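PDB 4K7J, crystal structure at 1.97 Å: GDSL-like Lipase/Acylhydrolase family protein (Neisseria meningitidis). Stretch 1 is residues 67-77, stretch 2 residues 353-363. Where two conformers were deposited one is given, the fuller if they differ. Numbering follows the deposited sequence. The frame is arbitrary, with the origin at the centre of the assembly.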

# COMPACT_ATOMS: atom_id res chain seq x y z
N ASP A 67 1.37 -0.94 8.92
CA ASP A 67 -0.07 -1.21 8.81
C ASP A 67 -0.94 -0.49 9.85
O ASP A 67 -2.14 -0.68 9.85
CB ASP A 67 -0.39 -2.72 8.78
CG ASP A 67 -1.62 -3.04 7.93
OD1 ASP A 67 -1.96 -2.23 7.03
OD2 ASP A 67 -2.25 -4.10 8.15
N PHE A 68 -0.36 0.33 10.73
CA PHE A 68 -1.21 1.06 11.69
C PHE A 68 -2.06 2.15 11.02
O PHE A 68 -3.19 2.41 11.42
CB PHE A 68 -0.40 1.63 12.85
CG PHE A 68 0.08 0.59 13.82
CD1 PHE A 68 -0.81 -0.03 14.68
CD2 PHE A 68 1.41 0.21 13.85
CE1 PHE A 68 -0.38 -1.00 15.58
CE2 PHE A 68 1.84 -0.77 14.73
CZ PHE A 68 0.95 -1.37 15.60
N PHE A 69 -1.51 2.77 9.98
CA PHE A 69 -2.22 3.82 9.24
C PHE A 69 -3.23 3.17 8.32
O PHE A 69 -4.42 3.48 8.36
CB PHE A 69 -1.20 4.65 8.44
CG PHE A 69 -1.80 5.83 7.70
CD1 PHE A 69 -2.38 5.66 6.45
CD2 PHE A 69 -1.72 7.11 8.23
CE1 PHE A 69 -2.90 6.75 5.76
CE2 PHE A 69 -2.25 8.19 7.54
CZ PHE A 69 -2.83 8.02 6.31
N THR A 70 -2.76 2.25 7.49
CA THR A 70 -3.65 1.61 6.51
C THR A 70 -4.75 0.75 7.14
O THR A 70 -5.84 0.62 6.59
CB THR A 70 -2.83 0.81 5.49
OG1 THR A 70 -1.77 0.13 6.18
CG2 THR A 70 -2.21 1.74 4.46
N ASP A 71 -4.50 0.17 8.31
CA ASP A 71 -5.53 -0.66 8.93
C ASP A 71 -6.63 0.21 9.52
O ASP A 71 -7.79 -0.21 9.59
CB ASP A 71 -4.96 -1.58 10.00
CG ASP A 71 -6.00 -2.53 10.55
OD1 ASP A 71 -6.62 -3.28 9.75
OD2 ASP A 71 -6.22 -2.52 11.78
N SER A 72 -6.28 1.42 9.94
CA SER A 72 -7.29 2.33 10.49
C SER A 72 -8.18 2.80 9.34
O SER A 72 -9.40 2.82 9.46
CB SER A 72 -6.63 3.50 11.21
OG SER A 72 -7.56 4.55 11.41
N LEU A 73 -7.54 3.14 8.22
CA LEU A 73 -8.25 3.49 7.00
C LEU A 73 -9.14 2.32 6.56
O LEU A 73 -10.31 2.50 6.19
CB LEU A 73 -7.24 3.83 5.90
CG LEU A 73 -7.76 4.41 4.59
CD1 LEU A 73 -8.36 5.78 4.86
CD2 LEU A 73 -6.63 4.51 3.57
N ARG A 74 -8.58 1.12 6.61
CA ARG A 74 -9.32 -0.09 6.26
C ARG A 74 -10.57 -0.24 7.12
O ARG A 74 -11.66 -0.41 6.59
CB ARG A 74 -8.41 -1.31 6.39
CG ARG A 74 -9.03 -2.63 5.95
CD ARG A 74 -7.95 -3.65 5.62
NE ARG A 74 -6.91 -3.69 6.63
CZ ARG A 74 -5.62 -3.49 6.40
NH1 ARG A 74 -5.15 -3.23 5.18
NH2 ARG A 74 -4.78 -3.55 7.41
N LYS A 75 -10.43 -0.18 8.43
CA LYS A 75 -11.58 -0.44 9.30
C LYS A 75 -12.66 0.62 9.14
O LYS A 75 -13.86 0.32 9.15
CB LYS A 75 -11.15 -0.54 10.76
CG LYS A 75 -10.19 -1.69 11.05
CD LYS A 75 -10.86 -3.05 10.85
CE LYS A 75 -9.86 -4.19 11.02
NZ LYS A 75 -9.10 -4.02 12.30
N ARG A 76 -12.25 1.87 9.00
CA ARG A 76 -13.19 2.97 8.88
C ARG A 76 -13.98 2.88 7.58
O ARG A 76 -15.22 2.89 7.59
CB ARG A 76 -12.46 4.30 8.96
CG ARG A 76 -13.30 5.47 8.52
CD ARG A 76 -14.22 5.96 9.62
NE ARG A 76 -14.70 7.30 9.32
CZ ARG A 76 -14.07 8.42 9.67
NH1 ARG A 76 -12.92 8.37 10.34
NH2 ARG A 76 -14.59 9.59 9.35
N LEU A 77 -13.28 2.79 6.46
CA LEU A 77 -13.96 2.78 5.16
C LEU A 77 -14.74 1.49 4.88
O LEU A 77 -15.68 1.49 4.07
CB LEU A 77 -12.98 3.06 4.02
CG LEU A 77 -12.16 4.36 4.12
CD1 LEU A 77 -11.31 4.50 2.88
CD2 LEU A 77 -13.04 5.60 4.34
N SER A 353 3.34 6.65 16.78
CA SER A 353 2.93 5.56 17.63
C SER A 353 1.67 5.02 17.00
O SER A 353 1.10 5.66 16.10
CB SER A 353 2.63 6.07 19.04
OG SER A 353 1.51 6.94 19.03
N ALA A 354 1.21 3.87 17.48
CA ALA A 354 0.01 3.23 16.96
C ALA A 354 -1.17 4.20 16.91
O ALA A 354 -1.88 4.27 15.91
CB ALA A 354 -0.35 1.99 17.79
N LYS A 355 -1.39 4.96 17.98
CA LYS A 355 -2.56 5.83 18.01
C LYS A 355 -2.36 7.06 17.13
O LYS A 355 -3.31 7.62 16.59
CB LYS A 355 -2.96 6.21 19.45
CG LYS A 355 -1.96 7.08 20.19
CD LYS A 355 -2.52 7.51 21.55
CE LYS A 355 -1.63 8.53 22.22
NZ LYS A 355 -2.12 8.83 23.60
N GLY A 356 -1.10 7.45 16.95
CA GLY A 356 -0.78 8.55 16.05
C GLY A 356 -1.14 8.19 14.62
O GLY A 356 -1.76 8.98 13.91
N TYR A 357 -0.75 6.99 14.20
CA TYR A 357 -1.11 6.55 12.85
C TYR A 357 -2.62 6.40 12.69
O TYR A 357 -3.19 6.75 11.64
CB TYR A 357 -0.40 5.23 12.49
CG TYR A 357 1.08 5.37 12.20
CD1 TYR A 357 1.53 6.21 11.18
CD2 TYR A 357 2.02 4.66 12.94
CE1 TYR A 357 2.88 6.34 10.91
CE2 TYR A 357 3.38 4.79 12.68
CZ TYR A 357 3.80 5.63 11.66
OH TYR A 357 5.14 5.76 11.38
N ARG A 358 -3.27 5.86 13.72
CA ARG A 358 -4.72 5.69 13.66
C ARG A 358 -5.40 7.04 13.51
O ARG A 358 -6.33 7.18 12.72
CB ARG A 358 -5.25 4.98 14.91
CG ARG A 358 -6.75 4.66 14.82
CD ARG A 358 -7.38 4.37 16.19
NE ARG A 358 -7.34 5.55 17.06
CZ ARG A 358 -6.83 5.55 18.29
NH1 ARG A 358 -6.33 4.44 18.81
NH2 ARG A 358 -6.84 6.67 19.01
N ARG A 359 -4.92 8.03 14.25
CA ARG A 359 -5.49 9.37 14.23
C ARG A 359 -5.35 10.01 12.85
O ARG A 359 -6.31 10.56 12.30
CB ARG A 359 -4.82 10.25 15.29
CG ARG A 359 -5.29 11.71 15.33
CD ARG A 359 -4.45 12.55 16.32
NE ARG A 359 -4.99 13.90 16.53
CZ ARG A 359 -4.45 14.82 17.33
NH1 ARG A 359 -3.34 14.57 18.01
NH2 ARG A 359 -5.03 16.01 17.44
N ALA A 360 -4.14 9.94 12.30
CA ALA A 360 -3.88 10.53 10.99
C ALA A 360 -4.77 9.88 9.94
O ALA A 360 -5.31 10.57 9.07
CB ALA A 360 -2.40 10.37 10.62
N ALA A 361 -4.95 8.57 10.01
CA ALA A 361 -5.73 7.86 9.00
C ALA A 361 -7.23 8.15 9.09
O ALA A 361 -7.93 8.19 8.07
CB ALA A 361 -5.47 6.37 9.06
N GLU A 362 -7.72 8.35 10.31
CA GLU A 362 -9.12 8.70 10.51
C GLU A 362 -9.42 10.06 9.88
O GLU A 362 -10.49 10.28 9.32
CB GLU A 362 -9.49 8.68 12.00
CG GLU A 362 -9.61 7.27 12.60
CD GLU A 362 -10.01 7.27 14.07
OE1 GLU A 362 -10.35 8.35 14.60
OE2 GLU A 362 -10.00 6.19 14.69
N MET A 363 -8.44 10.96 9.93
CA MET A 363 -8.58 12.25 9.26
C MET A 363 -8.62 12.09 7.74
O MET A 363 -9.43 12.75 7.07
CB MET A 363 -7.47 13.21 9.68
CG MET A 363 -7.56 13.62 11.14
SD MET A 363 -6.46 15.00 11.55
CE MET A 363 -4.96 14.19 12.04
O HOH W 1 -9.71 3.94 13.09

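Two helices from distant parts of one chain pack here. Their axes come within 7.6 Å and run in broadly the same direction, 45° apart. The closest pairs are Phe69 CA with Tyr357 CA, at 4.7 Å, and Ser72 CA with Arg358 CA, at 5.3 Å. Such close backbones suit the small residues at the contact, Ser72 and Ala361 among them. Together the stretches bury 536 Å².

Asp67 has positive phi and makes no contact with stretch 2. Its carboxylate binds Thr70 and Arg74, and OD2 also bonds elsewhere in the structure. Asp67 OD1 accepts a hydrogen bond from Thr70 OG1 at 2.5 Å, and Asp67 OD2 forms a salt bridge with Arg74 NH2 at 2.7 Å.

Phe68 points toward the second helix. Its CB lies 3.6 Å from Tyr357 CB. One face of its ring carries Ala354 CB, 4.0 Å from the ring centroid, in a CH-pi contact. Ala354 sits in the first turn of its helix, just after Ser353, whose OG caps that helix by accepting a weak bond from Gly356 N at 3.4 Å.

Phe69 has the largest covered area in either stretch. Its ring receives Ala361 CB over one face, 3.8 Å from the centroid and only 7° off the normal. Ala360 CB meets the ring edge, 3.8 Å from Phe69 CE2. The backbone is close too: Phe69 O is 3.2 Å from Ala361 CB. Tyr357 CB packs 4.2 Å from Phe69 CB, while the end of the tyrosine leads away.

Thr70 and Asp71 do not touch stretch 2. Asp71 instead forms salt bridges with the side chains of Arg74 and Lys75.

Ser72 is the polar centre of the contact. Its OG lies 3.2 Å from Arg358 O and 2.8 Å from a water. The serine proton could serve either acceptor, and the geometry does not settle which. The water donates to Glu362 OE2 at 2.8 Å, so it links the two helices. Ser72 OG also touches Ala361 CB and Glu362 CG, each at 3.6 Å. Within stretch 2, Glu362 OE2 makes a long salt bridge with Arg358 NE, at 3.6 Å.

Leu73 adds a looser apolar contact, with its CB 4.4 Å from Ala361 CB. Arg74 and Lys75 lie out of reach of stretch 2.

Arg76 makes the last contact. Its NH1 gives a weak hydrogen bond to Glu362 O, at 3.3 Å with an N-H...O angle of 125°. NE and NH2 bond elsewhere in the structure. Leu77 makes no contact with stretch 2.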